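Local coordinates for flagellar motor switch protein fliG (Aquifex aeolicus, PDB 3HJL) that probably forms part of the rotor-mounted switch complex (C ring) of the bacterial flagellar motor, which sets the direction of flagellar rotation, at residues V116-L121 and S145-Q150; V202-L207 and E235-F240; K256-N261 and V313-K318; K277-M282 and L289-M294. All blocks are in the same frame, centred on the assembly; numbering follows the deposited sequence.

Contact 1: V116-L121 and S145-Q150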
loop_
_atom_site.group_PDB
_atom_site.type_symbol
_atom_site.label_atom_id
_atom_site.label_comp_id
_atom_site.label_asym_id
_atom_site.label_seq_id
_atom_site.Cartn_x
_atom_site.Cartn_y
_atom_site.Cartn_z
ATOM N N VAL A 116 2.868 20.253 -0.725
ATOM C CA VAL A 116 4.069 19.970 -1.499
ATOM C C VAL A 116 4.475 21.192 -2.319
ATOM O O VAL A 116 3.634 21.875 -2.850
ATOM C CB VAL A 116 3.874 18.743 -2.425
ATOM C CG1 VAL A 116 5.170 18.410 -3.162
ATOM C CG2 VAL A 116 3.398 17.532 -1.616
ATOM N N ASP A 117 5.774 21.486 -2.347
ATOM C CA ASP A 117 6.313 22.602 -3.115
ATOM C C ASP A 117 5.862 22.494 -4.586
ATOM O O ASP A 117 6.046 21.464 -5.223
ATOM C CB ASP A 117 7.835 22.574 -3.019
ATOM C CG ASP A 117 8.483 23.822 -3.563
ATOM O OD1 ASP A 117 9.074 24.550 -2.749
ATOM O OD2 ASP A 117 8.403 24.081 -4.784
ATOM N N SER A 118 5.266 23.565 -5.108
ATOM C CA SER A 118 4.745 23.605 -6.491
ATOM C C SER A 118 5.776 23.344 -7.594
ATOM O O SER A 118 5.401 22.939 -8.699
ATOM C CB SER A 118 4.032 24.934 -6.746
ATOM O OG SER A 118 2.875 25.045 -5.923
ATOM N N ARG A 119 7.055 23.598 -7.310
ATOM C CA ARG A 119 8.143 23.245 -8.237
ATOM C C ARG A 119 8.269 21.728 -8.368
ATOM O O ARG A 119 8.510 21.213 -9.455
ATOM C CB ARG A 119 9.481 23.834 -7.767
ATOM C CG ARG A 119 9.544 25.352 -7.807
ATOM C CD ARG A 119 10.803 25.893 -7.141
ATOM N NE ARG A 119 10.694 25.956 -5.679
ATOM C CZ ARG A 119 11.652 26.408 -4.868
ATOM N NH1 ARG A 119 12.800 26.895 -5.354
ATOM N NH2 ARG A 119 11.441 26.426 -3.550
ATOM N N ILE A 120 8.102 21.025 -7.248
ATOM C CA ILE A 120 8.138 19.564 -7.218
ATOM C C ILE A 120 6.920 18.972 -7.939
ATOM O O ILE A 120 7.062 18.036 -8.727
ATOM C CB ILE A 120 8.231 19.023 -5.754
ATOM C CG1 ILE A 120 9.573 19.452 -5.114
ATOM C CG2 ILE A 120 8.069 17.488 -5.733
ATOM C CD1 ILE A 120 9.686 19.162 -3.643
ATOM N N LEU A 121 5.740 19.545 -7.698
ATOM C CA LEU A 121 4.513 19.108 -8.372
ATOM C C LEU A 121 4.585 19.375 -9.886
ATOM O O LEU A 121 4.239 18.506 -10.677
ATOM C CB LEU A 121 3.277 19.778 -7.751
ATOM C CG LEU A 121 2.982 19.475 -6.265
ATOM C CD1 LEU A 121 1.827 20.286 -5.730
ATOM C CD2 LEU A 121 2.709 18.026 -6.037
ATOM N N SER A 145 -2.883 25.785 -8.302
ATOM C CA SER A 145 -2.863 25.528 -9.739
ATOM C C SER A 145 -2.117 26.629 -10.498
ATOM O O SER A 145 -1.413 26.337 -11.459
ATOM C CB SER A 145 -4.278 25.330 -10.296
ATOM O OG SER A 145 -5.098 26.435 -9.996
ATOM N N ALA A 146 -2.221 27.873 -10.025
ATOM C CA ALA A 146 -1.484 28.999 -10.616
ATOM C C ALA A 146 0.031 28.861 -10.418
ATOM O O ALA A 146 0.793 29.132 -11.338
ATOM C CB ALA A 146 -1.968 30.319 -10.027
ATOM N N GLU A 147 0.450 28.482 -9.206
ATOM C CA GLU A 147 1.870 28.267 -8.883
ATOM C C GLU A 147 2.477 27.140 -9.711
ATOM O O GLU A 147 3.626 27.237 -10.145
ATOM C CB GLU A 147 2.057 27.921 -7.407
ATOM C CG GLU A 147 1.927 29.073 -6.439
ATOM C CD GLU A 147 1.848 28.603 -4.986
ATOM O OE1 GLU A 147 2.361 27.503 -4.672
ATOM O OE2 GLU A 147 1.280 29.339 -4.150
ATOM N N ILE A 148 1.721 26.057 -9.887
ATOM C CA ILE A 148 2.175 24.918 -10.694
ATOM C C ILE A 148 2.283 25.332 -12.154
ATOM O O ILE A 148 3.293 25.057 -12.803
ATOM C CB ILE A 148 1.228 23.703 -10.581
ATOM C CG1 ILE A 148 1.241 23.125 -9.163
ATOM C CG2 ILE A 148 1.631 22.632 -11.562
ATOM C CD1 ILE A 148 0.070 22.216 -8.874
ATOM N N ILE A 149 1.256 26.021 -12.654
ATOM C CA ILE A 149 1.251 26.508 -14.040
ATOM C C ILE A 149 2.467 27.383 -14.334
ATOM O O ILE A 149 3.136 27.175 -15.335
ATOM C CB ILE A 149 -0.058 27.272 -14.390
ATOM C CG1 ILE A 149 -1.215 26.287 -14.614
ATOM C CG2 ILE A 149 0.126 28.122 -15.652
ATOM C CD1 ILE A 149 -1.153 25.518 -15.938
ATOM N N GLN A 150 2.801 28.292 -13.419
ATOM C CA GLN A 150 3.971 29.170 -13.587
ATOM C C GLN A 150 5.315 28.429 -13.700
ATOM O O GLN A 150 6.216 28.895 -14.394
ATOM C CB GLN A 150 4.026 30.208 -12.469
ATOM C CG GLN A 150 2.984 31.311 -12.630
ATOM C CD GLN A 150 2.977 32.300 -11.479
ATOM O OE1 GLN A 150 3.504 32.023 -10.396
ATOM N NE2 GLN A 150 2.372 33.468 -11.707
HETATM O O HOH W 1 5.115 26.245 -3.549
#
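With OG of S118 set beside its own backbone N (chi1 -65°) and E147 running out extended past CG, the serine hydroxyl and the carboxylate meet across two helices of the all-helical, armadillo-like middle domain of FliG. S118 opens helix 118-125 and E147 lies on helix 142-150; the CA atoms of S118 and I148 are only 5.1 Å apart, a close approach made possible by the small serine. S118 OG donates to E147 OE1 at 2.8 Å, reaching the oxygen on its anti side and 19° out of the carboxylate plane. The hydroxyl also sits against the base of the glutamate, with S118 OG 3.3 Å from E147 CB. A water bridges the same two residues: it accepts from S118 N and donates to E147 OE1, tying a backbone N-H of the helix start to the same carboxylate oxygen. K144, one turn before I148, hydrogen-bonds to S118 OG and to V116 O. Behind this polar edge I148 sets CG1 near S118 CB and CD1 against L121, and L121 also packs on L182 of helix 172-193. Ahead of the helix, D117 is the N-cap: its OD2 takes R119 N at 2.9 Å through the anti lone pair, while R119 grips the carboxylate side-on with NE and NH2. Deeper in, the apolar contact ends methyl to methyl, L121 CD1 lying 4.1 Å from I148 CD1.

Contact 2: V202-L207 and E235-F240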
loop_
_atom_site.group_PDB
_atom_site.type_symbol
_atom_site.label_atom_id
_atom_site.label_comp_id
_atom_site.label_asym_id
_atom_site.label_seq_id
_atom_site.Cartn_x
_atom_site.Cartn_y
_atom_site.Cartn_z
ATOM N N VAL A 202 23.987 -0.115 12.432
ATOM C CA VAL A 202 24.201 1.072 13.278
ATOM C C VAL A 202 23.702 0.811 14.715
ATOM O O VAL A 202 24.419 1.076 15.681
ATOM C CB VAL A 202 23.510 2.323 12.675
ATOM C CG1 VAL A 202 23.617 3.518 13.621
ATOM C CG2 VAL A 202 24.114 2.671 11.281
ATOM N N ALA A 203 22.503 0.232 14.831
ATOM C CA ALA A 203 21.928 -0.161 16.125
ATOM C C ALA A 203 22.799 -1.196 16.855
ATOM O O ALA A 203 22.959 -1.134 18.075
ATOM C CB ALA A 203 20.509 -0.715 15.926
ATOM N N ALA A 204 23.362 -2.132 16.096
ATOM C CA ALA A 204 24.262 -3.153 16.632
ATOM C C ALA A 204 25.543 -2.573 17.268
ATOM O O ALA A 204 25.939 -3.013 18.350
ATOM C CB ALA A 204 24.620 -4.134 15.539
ATOM N N GLU A 205 26.192 -1.615 16.592
ATOM C CA GLU A 205 27.411 -0.963 17.124
ATOM C C GLU A 205 27.112 -0.267 18.444
ATOM O O GLU A 205 27.873 -0.385 19.409
ATOM C CB GLU A 205 27.960 0.095 16.152
ATOM C CG GLU A 205 28.534 -0.425 14.844
ATOM C CD GLU A 205 29.851 -1.174 14.993
ATOM O OE1 GLU A 205 30.266 -1.812 14.000
ATOM O OE2 GLU A 205 30.471 -1.138 16.082
ATOM N N LEU A 206 26.027 0.503 18.440
ATOM C CA LEU A 206 25.567 1.256 19.608
ATOM C C LEU A 206 25.346 0.304 20.784
ATOM O O LEU A 206 25.875 0.536 21.868
ATOM C CB LEU A 206 24.278 2.030 19.253
ATOM C CG LEU A 206 23.553 2.918 20.274
ATOM C CD1 LEU A 206 22.480 3.747 19.563
ATOM C CD2 LEU A 206 22.919 2.117 21.395
ATOM N N LEU A 207 24.599 -0.776 20.547
ATOM C CA LEU A 207 24.341 -1.794 21.576
ATOM C C LEU A 207 25.633 -2.444 22.068
ATOM O O LEU A 207 25.816 -2.612 23.264
ATOM C CB LEU A 207 23.378 -2.865 21.058
ATOM C CG LEU A 207 21.933 -2.404 20.840
ATOM C CD1 LEU A 207 21.242 -3.338 19.874
ATOM C CD2 LEU A 207 21.157 -2.310 22.155
ATOM N N GLU A 235 22.297 -10.495 14.742
ATOM C CA GLU A 235 23.115 -10.940 13.600
ATOM C C GLU A 235 24.223 -9.929 13.260
ATOM O O GLU A 235 25.352 -10.316 12.960
ATOM C CB GLU A 235 22.231 -11.172 12.368
ATOM C CG GLU A 235 21.377 -12.441 12.450
ATOM C CD GLU A 235 20.404 -12.598 11.279
ATOM O OE1 GLU A 235 20.287 -11.663 10.450
ATOM O OE2 GLU A 235 19.756 -13.670 11.193
ATOM N N LYS A 236 23.901 -8.646 13.344
ATOM C CA LYS A 236 24.873 -7.580 13.098
ATOM C C LYS A 236 25.817 -7.310 14.280
ATOM O O LYS A 236 26.883 -6.711 14.079
ATOM C CB LYS A 236 24.150 -6.290 12.714
ATOM C CG LYS A 236 23.281 -6.398 11.459
ATOM C CD LYS A 236 24.100 -6.671 10.224
ATOM C CE LYS A 236 23.274 -6.514 8.980
ATOM N NZ LYS A 236 24.092 -6.808 7.784
ATOM N N MET A 237 25.425 -7.721 15.497
ATOM C CA MET A 237 26.262 -7.547 16.708
ATOM C C MET A 237 27.502 -8.446 16.716
ATOM O O MET A 237 28.525 -8.079 17.300
ATOM C CB MET A 237 25.442 -7.751 17.990
ATOM C CG MET A 237 24.479 -6.593 18.307
ATOM S SD MET A 237 23.295 -6.966 19.630
ATOM C CE MET A 237 24.382 -7.330 21.007
ATOM N N PHE A 238 27.386 -9.647 16.145
ATOM C CA PHE A 238 28.560 -10.484 15.878
ATOM C C PHE A 238 28.496 -11.025 14.452
ATOM O O PHE A 238 27.596 -11.848 14.106
ATOM C CB PHE A 238 28.727 -11.638 16.874
ATOM C CG PHE A 238 30.107 -12.259 16.830
ATOM C CD1 PHE A 238 31.118 -11.785 17.660
ATOM C CD2 PHE A 238 30.420 -13.229 15.887
ATOM C CE1 PHE A 238 32.399 -12.297 17.585
ATOM C CE2 PHE A 238 31.699 -13.751 15.804
ATOM C CZ PHE A 238 32.694 -13.284 16.657
ATOM N N THR A 239 29.469 -10.570 13.647
ATOM C CA THR A 239 29.584 -10.933 12.238
ATOM C C THR A 239 30.796 -11.847 12.077
ATOM O O THR A 239 31.594 -12.003 13.009
ATOM C CB THR A 239 29.720 -9.652 11.339
ATOM O OG1 THR A 239 29.582 -10.008 9.959
ATOM C CG2 THR A 239 31.062 -8.949 11.547
ATOM N N PHE A 240 30.906 -12.485 10.916
ATOM C CA PHE A 240 32.030 -13.378 10.629
ATOM C C PHE A 240 33.376 -12.630 10.654
ATOM O O PHE A 240 34.394 -13.182 11.064
ATOM C CB PHE A 240 31.829 -14.072 9.279
ATOM C CG PHE A 240 32.766 -15.234 9.050
ATOM C CD1 PHE A 240 32.486 -16.480 9.585
ATOM C CD2 PHE A 240 33.919 -15.079 8.292
ATOM C CE1 PHE A 240 33.342 -17.552 9.379
ATOM C CE2 PHE A 240 34.775 -16.150 8.077
ATOM C CZ PHE A 240 34.487 -17.381 8.625
#
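M237 leaves the last turn of helix 227-237 and reaches along A204 of helix 199-209 toward L207. Its CB leads to a CG set beside the backbone N (chi1 -73°), and this CG is the atom that meets the alanine, 3.7 Å from A204 CB and 3.8 Å from A204 CA. The next atom, SD, passes beyond the alanine to the branched end of L207, with M237 SD 4.2 Å from L207 CD1. A bend at chi3 (59°) then turns the terminal methyl CE out of the line of the chain. R215 and L219 of helix 212-225 also touch this methionine, and L207 rests on I218 and L219 of the same helix. The two segments thus pack within an all-alpha bundle in which helix 212-225 connects helix 199-209 to helix 227-237 and lies against both. At A204 the backbones come very near: the CA atoms of A204 and M237 are 4.8 Å apart, and a side chain of one carbon lets them do so. The alanine methyl also meets the neighbouring lysine, A204 CB lying 3.6 Å from K236 CB. From there the K236 chain bends at chi2 (-65°) and leads its ammonium away from segment 202-207 to a salt bridge with E198. M237 O, at the end of its helix, accepts a hydrogen bond from N208 ND2.

Contact 3: K256-N261 and V313-K318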
loop_
_atom_site.group_PDB
_atom_site.type_symbol
_atom_site.label_atom_id
_atom_site.label_comp_id
_atom_site.label_asym_id
_atom_site.label_seq_id
_atom_site.Cartn_x
_atom_site.Cartn_y
_atom_site.Cartn_z
ATOM N N LYS A 256 37.237 -27.114 18.444
ATOM C CA LYS A 256 36.722 -28.294 19.161
ATOM C C LYS A 256 35.246 -28.636 18.838
ATOM O O LYS A 256 34.853 -29.787 18.968
ATOM C CB LYS A 256 36.889 -28.113 20.683
ATOM C CG LYS A 256 38.330 -28.271 21.169
ATOM C CD LYS A 256 38.502 -27.855 22.628
ATOM C CE LYS A 256 39.941 -28.086 23.101
ATOM N NZ LYS A 256 40.219 -27.490 24.439
ATOM N N VAL A 257 34.461 -27.652 18.384
ATOM C CA VAL A 257 33.009 -27.833 18.134
ATOM C C VAL A 257 32.598 -27.812 16.650
ATOM O O VAL A 257 31.782 -28.641 16.235
ATOM C CB VAL A 257 32.149 -26.790 18.925
ATOM C CG1 VAL A 257 32.615 -25.380 18.669
ATOM C CG2 VAL A 257 30.665 -26.932 18.581
ATOM N N VAL A 258 33.138 -26.873 15.863
ATOM C CA VAL A 258 32.755 -26.758 14.439
ATOM C C VAL A 258 33.168 -27.962 13.581
ATOM O O VAL A 258 34.217 -28.570 13.793
ATOM C CB VAL A 258 33.279 -25.443 13.727
ATOM C CG1 VAL A 258 32.604 -24.224 14.285
ATOM C CG2 VAL A 258 34.800 -25.315 13.805
ATOM N N ASP A 259 32.304 -28.293 12.625
ATOM C CA ASP A 259 32.569 -29.317 11.622
ATOM C C ASP A 259 33.657 -28.796 10.669
ATOM O O ASP A 259 33.696 -27.594 10.359
ATOM C CB ASP A 259 31.272 -29.603 10.850
ATOM C CG ASP A 259 31.470 -30.543 9.687
ATOM O OD1 ASP A 259 32.096 -31.611 9.870
ATOM O OD2 ASP A 259 30.962 -30.228 8.590
ATOM N N LYS A 260 34.543 -29.698 10.239
ATOM C CA LYS A 260 35.648 -29.369 9.327
ATOM C C LYS A 260 35.153 -28.858 7.972
ATOM O O LYS A 260 35.667 -27.858 7.461
ATOM C CB LYS A 260 36.556 -30.602 9.110
ATOM C CG LYS A 260 37.697 -30.375 8.093
ATOM C CD LYS A 260 38.583 -31.590 7.898
ATOM C CE LYS A 260 39.529 -31.344 6.725
ATOM N NZ LYS A 260 40.672 -32.280 6.689
ATOM N N ASN A 261 34.190 -29.568 7.383
ATOM C CA ASN A 261 33.643 -29.200 6.074
ATOM C C ASN A 261 32.959 -27.831 6.123
ATOM O O ASN A 261 33.139 -27.015 5.218
ATOM C CB ASN A 261 32.662 -30.270 5.544
ATOM C CG ASN A 261 33.323 -31.641 5.332
ATOM O OD1 ASN A 261 34.510 -31.739 5.008
ATOM N ND2 ASN A 261 32.538 -32.705 5.504
ATOM N N VAL A 313 29.244 -18.572 13.000
ATOM C CA VAL A 313 28.796 -17.466 13.866
ATOM C C VAL A 313 27.760 -17.913 14.922
ATOM O O VAL A 313 27.830 -17.473 16.074
ATOM C CB VAL A 313 28.245 -16.274 13.025
ATOM C CG1 VAL A 313 27.574 -15.214 13.922
ATOM C CG2 VAL A 313 29.376 -15.643 12.197
ATOM N N ASN A 314 26.822 -18.785 14.536
ATOM C CA ASN A 314 25.857 -19.374 15.491
ATOM C C ASN A 314 26.580 -20.102 16.620
ATOM O O ASN A 314 26.187 -20.012 17.787
ATOM C CB ASN A 314 24.928 -20.389 14.799
ATOM C CG ASN A 314 23.919 -19.742 13.865
ATOM O OD1 ASN A 314 23.507 -18.607 14.063
ATOM N ND2 ASN A 314 23.493 -20.492 12.853
ATOM N N ILE A 315 27.602 -20.865 16.245
ATOM C CA ILE A 315 28.449 -21.575 17.196
ATOM C C ILE A 315 29.217 -20.585 18.071
ATOM O O ILE A 315 29.283 -20.758 19.287
ATOM C CB ILE A 315 29.432 -22.542 16.464
ATOM C CG1 ILE A 315 28.658 -23.732 15.893
ATOM C CG2 ILE A 315 30.536 -23.035 17.404
ATOM C CD1 ILE A 315 29.423 -24.523 14.890
ATOM N N ILE A 316 29.760 -19.538 17.451
ATOM C CA ILE A 316 30.515 -18.514 18.179
ATOM C C ILE A 316 29.656 -17.762 19.220
ATOM O O ILE A 316 30.150 -17.438 20.301
ATOM C CB ILE A 316 31.240 -17.536 17.215
ATOM C CG1 ILE A 316 32.436 -18.240 16.568
ATOM C CG2 ILE A 316 31.768 -16.319 17.967
ATOM C CD1 ILE A 316 33.067 -17.468 15.426
ATOM N N ARG A 317 28.373 -17.537 18.911
ATOM C CA ARG A 317 27.442 -16.877 19.849
ATOM C C ARG A 317 27.303 -17.615 21.180
ATOM O O ARG A 317 27.210 -16.986 22.233
ATOM C CB ARG A 317 26.044 -16.773 19.262
ATOM C CG ARG A 317 25.829 -15.722 18.191
ATOM C CD ARG A 317 24.379 -15.272 18.282
ATOM N NE ARG A 317 23.809 -14.839 17.022
ATOM C CZ ARG A 317 22.513 -14.561 16.852
ATOM N NH1 ARG A 317 21.644 -14.639 17.872
ATOM N NH2 ARG A 317 22.083 -14.187 15.655
ATOM N N LYS A 318 27.182 -18.939 21.109
ATOM C CA LYS A 318 27.140 -19.791 22.304
ATOM C C LYS A 318 28.401 -19.651 23.175
ATOM O O LYS A 318 28.317 -19.747 24.395
ATOM C CB LYS A 318 26.942 -21.256 21.909
ATOM C CG LYS A 318 25.528 -21.599 21.456
ATOM C CD LYS A 318 25.480 -22.990 20.815
ATOM C CE LYS A 318 24.137 -23.686 21.040
ATOM N NZ LYS A 318 24.017 -24.256 22.421
#
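I315 of helix 302-320 pushes its two methyl-bearing branches against V257 and V258, CG2 meeting chiefly V257 and CD1 meeting V258. I315 CG2 lies 3.4 Å from V257 CG1, and the two side chains run alongside each other, pointing opposite ways. The longer branch takes V258, with I315 CD1 3.3 Å from V258 CG1 and 4.0 Å from V258 CA, so the isoleucine tip rests on the valine's methyl and on its backbone. V258 CG1 also lies 3.9 Å from I315 CG2, which places this one methyl against both branches. No hydrogen bond crosses the contact; it is wholly apolar and lies toward the surface. V257 turns CG1 into the position between its backbone N and carbonyl carbon (chi1 53°), and that rotation aims the methyl at I315. The contact joins the connection between helices 248-255 and 260-268 to the flank of the long helix 302-320, within the all-helical C-terminal domain of FliG. The nearest CA pair, V258 and I315, is 7.3 Å apart, a separation bridged by side chains. Beyond the valines, D259 is the N-cap of helix 260-268, its side chain capping a backbone N of the first turn, and OD2 is hydrogen-bonded to T262 OG1. Behind I315, the same long helix is held from another side: V313 packs on F238 and F240, I316 on F238 and I243, and R317 touches R234 and E235 of helix 227-237.

Contact 4: K277-M282 and L289-M294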
loop_
_atom_site.group_PDB
_atom_site.type_symbol
_atom_site.label_atom_id
_atom_site.label_comp_id
_atom_site.label_asym_id
_atom_site.label_seq_id
_atom_site.Cartn_x
_atom_site.Cartn_y
_atom_site.Cartn_z
ATOM N N LYS A 277 44.060 -17.181 11.075
ATOM C CA LYS A 277 43.638 -17.191 12.474
ATOM C C LYS A 277 43.196 -18.590 12.920
ATOM O O LYS A 277 43.520 -19.021 14.029
ATOM C CB LYS A 277 42.509 -16.183 12.685
ATOM C CG LYS A 277 42.176 -15.937 14.124
ATOM C CD LYS A 277 41.773 -14.493 14.385
ATOM C CE LYS A 277 41.683 -14.201 15.870
ATOM N NZ LYS A 277 42.988 -14.357 16.582
ATOM N N PHE A 278 42.472 -19.292 12.046
ATOM C CA PHE A 278 42.053 -20.675 12.306
ATOM C C PHE A 278 43.194 -21.672 12.070
ATOM O O PHE A 278 43.476 -22.501 12.932
ATOM C CB PHE A 278 40.832 -21.058 11.459
ATOM C CG PHE A 278 39.525 -20.556 12.016
ATOM C CD1 PHE A 278 38.935 -21.190 13.104
ATOM C CD2 PHE A 278 38.863 -19.476 11.431
ATOM C CE1 PHE A 278 37.725 -20.746 13.614
ATOM C CE2 PHE A 278 37.638 -19.028 11.938
ATOM C CZ PHE A 278 37.071 -19.662 13.022
ATOM N N LEU A 279 43.850 -21.561 10.913
ATOM C CA LEU A 279 44.962 -22.451 10.530
ATOM C C LEU A 279 46.141 -22.470 11.514
ATOM O O LEU A 279 46.741 -23.522 11.736
ATOM C CB LEU A 279 45.483 -22.093 9.132
ATOM C CG LEU A 279 44.542 -22.363 7.957
ATOM C CD1 LEU A 279 45.053 -21.656 6.714
ATOM C CD2 LEU A 279 44.368 -23.870 7.709
ATOM N N SER A 280 46.462 -21.320 12.104
ATOM C CA SER A 280 47.573 -21.222 13.061
ATOM C C SER A 280 47.281 -21.877 14.412
ATOM O O SER A 280 48.199 -22.062 15.206
ATOM C CB SER A 280 47.948 -19.762 13.300
ATOM O OG SER A 280 46.892 -19.076 13.943
ATOM N N ASN A 281 46.010 -22.174 14.686
ATOM C CA ASN A 281 45.595 -22.835 15.926
ATOM C C ASN A 281 45.331 -24.342 15.778
ATOM O O ASN A 281 44.997 -25.013 16.757
ATOM C CB ASN A 281 44.378 -22.110 16.511
ATOM C CG ASN A 281 44.752 -20.778 17.158
ATOM O OD1 ASN A 281 45.607 -20.727 18.038
ATOM N ND2 ASN A 281 44.109 -19.699 16.723
ATOM N N MET A 282 45.499 -24.870 14.564
ATOM C CA MET A 282 45.447 -26.320 14.326
ATOM C C MET A 282 46.871 -26.866 14.426
ATOM O O MET A 282 47.831 -26.103 14.567
ATOM C CB MET A 282 44.914 -26.627 12.920
ATOM C CG MET A 282 43.586 -25.987 12.570
ATOM S SD MET A 282 43.136 -26.333 10.867
ATOM C CE MET A 282 41.766 -25.200 10.639
ATOM N N LEU A 289 46.550 -30.597 5.810
ATOM C CA LEU A 289 45.456 -31.369 5.196
ATOM C C LEU A 289 44.190 -30.515 4.939
ATOM O O LEU A 289 43.458 -30.761 3.976
ATOM C CB LEU A 289 45.116 -32.602 6.064
ATOM C CG LEU A 289 43.985 -33.546 5.615
ATOM C CD1 LEU A 289 44.221 -34.086 4.209
ATOM C CD2 LEU A 289 43.831 -34.700 6.591
ATOM N N PHE A 290 43.943 -29.527 5.799
ATOM C CA PHE A 290 42.775 -28.632 5.680
ATOM C C PHE A 290 42.862 -27.766 4.419
ATOM O O PHE A 290 41.883 -27.637 3.670
ATOM C CB PHE A 290 42.699 -27.739 6.924
ATOM C CG PHE A 290 41.422 -26.955 7.055
ATOM C CD1 PHE A 290 41.331 -25.655 6.563
ATOM C CD2 PHE A 290 40.363 -27.462 7.801
ATOM C CE1 PHE A 290 40.184 -24.906 6.746
ATOM C CE2 PHE A 290 39.217 -26.713 7.998
ATOM C CZ PHE A 290 39.127 -25.434 7.462
ATOM N N LEU A 291 44.028 -27.155 4.216
ATOM C CA LEU A 291 44.302 -26.350 3.024
ATOM C C LEU A 291 44.220 -27.180 1.746
ATOM O O LEU A 291 43.719 -26.699 0.723
ATOM C CB LEU A 291 45.690 -25.708 3.114
ATOM C CG LEU A 291 45.878 -24.619 4.167
ATOM C CD1 LEU A 291 47.347 -24.247 4.287
ATOM C CD2 LEU A 291 45.038 -23.395 3.818
ATOM N N GLU A 292 44.734 -28.408 1.806
ATOM C CA GLU A 292 44.692 -29.329 0.666
ATOM C C GLU A 292 43.263 -29.743 0.323
ATOM O O GLU A 292 42.872 -29.732 -0.851
ATOM C CB GLU A 292 45.555 -30.559 0.937
ATOM C CG GLU A 292 47.051 -30.265 0.894
ATOM C CD GLU A 292 47.910 -31.415 1.400
ATOM O OE1 GLU A 292 47.372 -32.517 1.656
ATOM O OE2 GLU A 292 49.134 -31.214 1.539
ATOM N N ASP A 293 42.483 -30.089 1.345
ATOM C CA ASP A 293 41.068 -30.410 1.154
ATOM C C ASP A 293 40.235 -29.187 0.722
ATOM O O ASP A 293 39.212 -29.366 0.062
ATOM C CB ASP A 293 40.461 -31.035 2.420
ATOM C CG ASP A 293 41.009 -32.424 2.716
ATOM O OD1 ASP A 293 41.125 -32.752 3.915
ATOM O OD2 ASP A 293 41.321 -33.188 1.768
ATOM N N MET A 294 40.646 -27.970 1.116
ATOM C CA MET A 294 39.974 -26.729 0.663
ATOM C C MET A 294 40.036 -26.551 -0.858
ATOM O O MET A 294 39.054 -26.123 -1.464
ATOM C CB MET A 294 40.530 -25.461 1.356
ATOM C CG MET A 294 39.824 -25.067 2.666
ATOM S SD MET A 294 39.980 -23.302 3.083
ATOM C CE MET A 294 41.735 -23.194 3.368
#
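M282 runs up to the F290 ring nearly perpendicular to the phenylalanine side chain, its methyl over one face. M282 CE stands 3.8 Å from the centroid of the F290 ring and only 7° off the ring normal, a centred CH-pi contact. The sulfur is set farther off and to the side: M282 SD is 4.6 Å from that centroid and 27° off the normal, an oblique Met-aromatic contact. An extended chain beyond CG carries the methyl this far, while F290, with CG anti to its backbone N (chi1 -169°), holds its ring out toward segment 277-282. L279 comes to the same ring obliquely, its CD2 lying 3.7 Å from F290 CD1. CD1 meets L291, next to F290 in the chain, L279 CD1 being 3.4 Å from L291 CD2, so L279 straddles F290 and L291. The contact joins the end of helix 272-279 and the type I turn L279-M282 to helix 284-296, packing consecutive helices of the C-terminal domain together across a short connection. The turn puts L279 and M282 within reach of F290 at once. On its far flank N281 ND2 binds D248 OD2 and makes a weak bond to K277 O. M264 of helix 260-268 also touches F290, adding a third helix to the surroundings of the ring. No hydrogen bond or charge pair spans the two segments; they are held by dispersion and probably by the weak attraction of a polarised methyl for the pi face.

Overall arrangement
Contact 1 stands apart in the middle domain, its centre about 44 Å or more from the centres of the others; buried, it pairs a hydrogen bond and a water with apolar packing. The other three are purely apolar: alanine-methionine in contact 2 and aromatic-methionine in contact 4, both partly buried, and valine-isoleucine in contact 3 at the surface. F238, just past the helix of contact 2, packs on helix 302-320 of contact 3, F238 CE2 lying 3.4 Å from I316 CG2. Contacts 3 and 4, centres about 15 Å apart, are joined by the salt bridge of K260 NZ to D293 OD1 at 2.9 Å, and contact 4 is nested within the chain loop closed by contact 3.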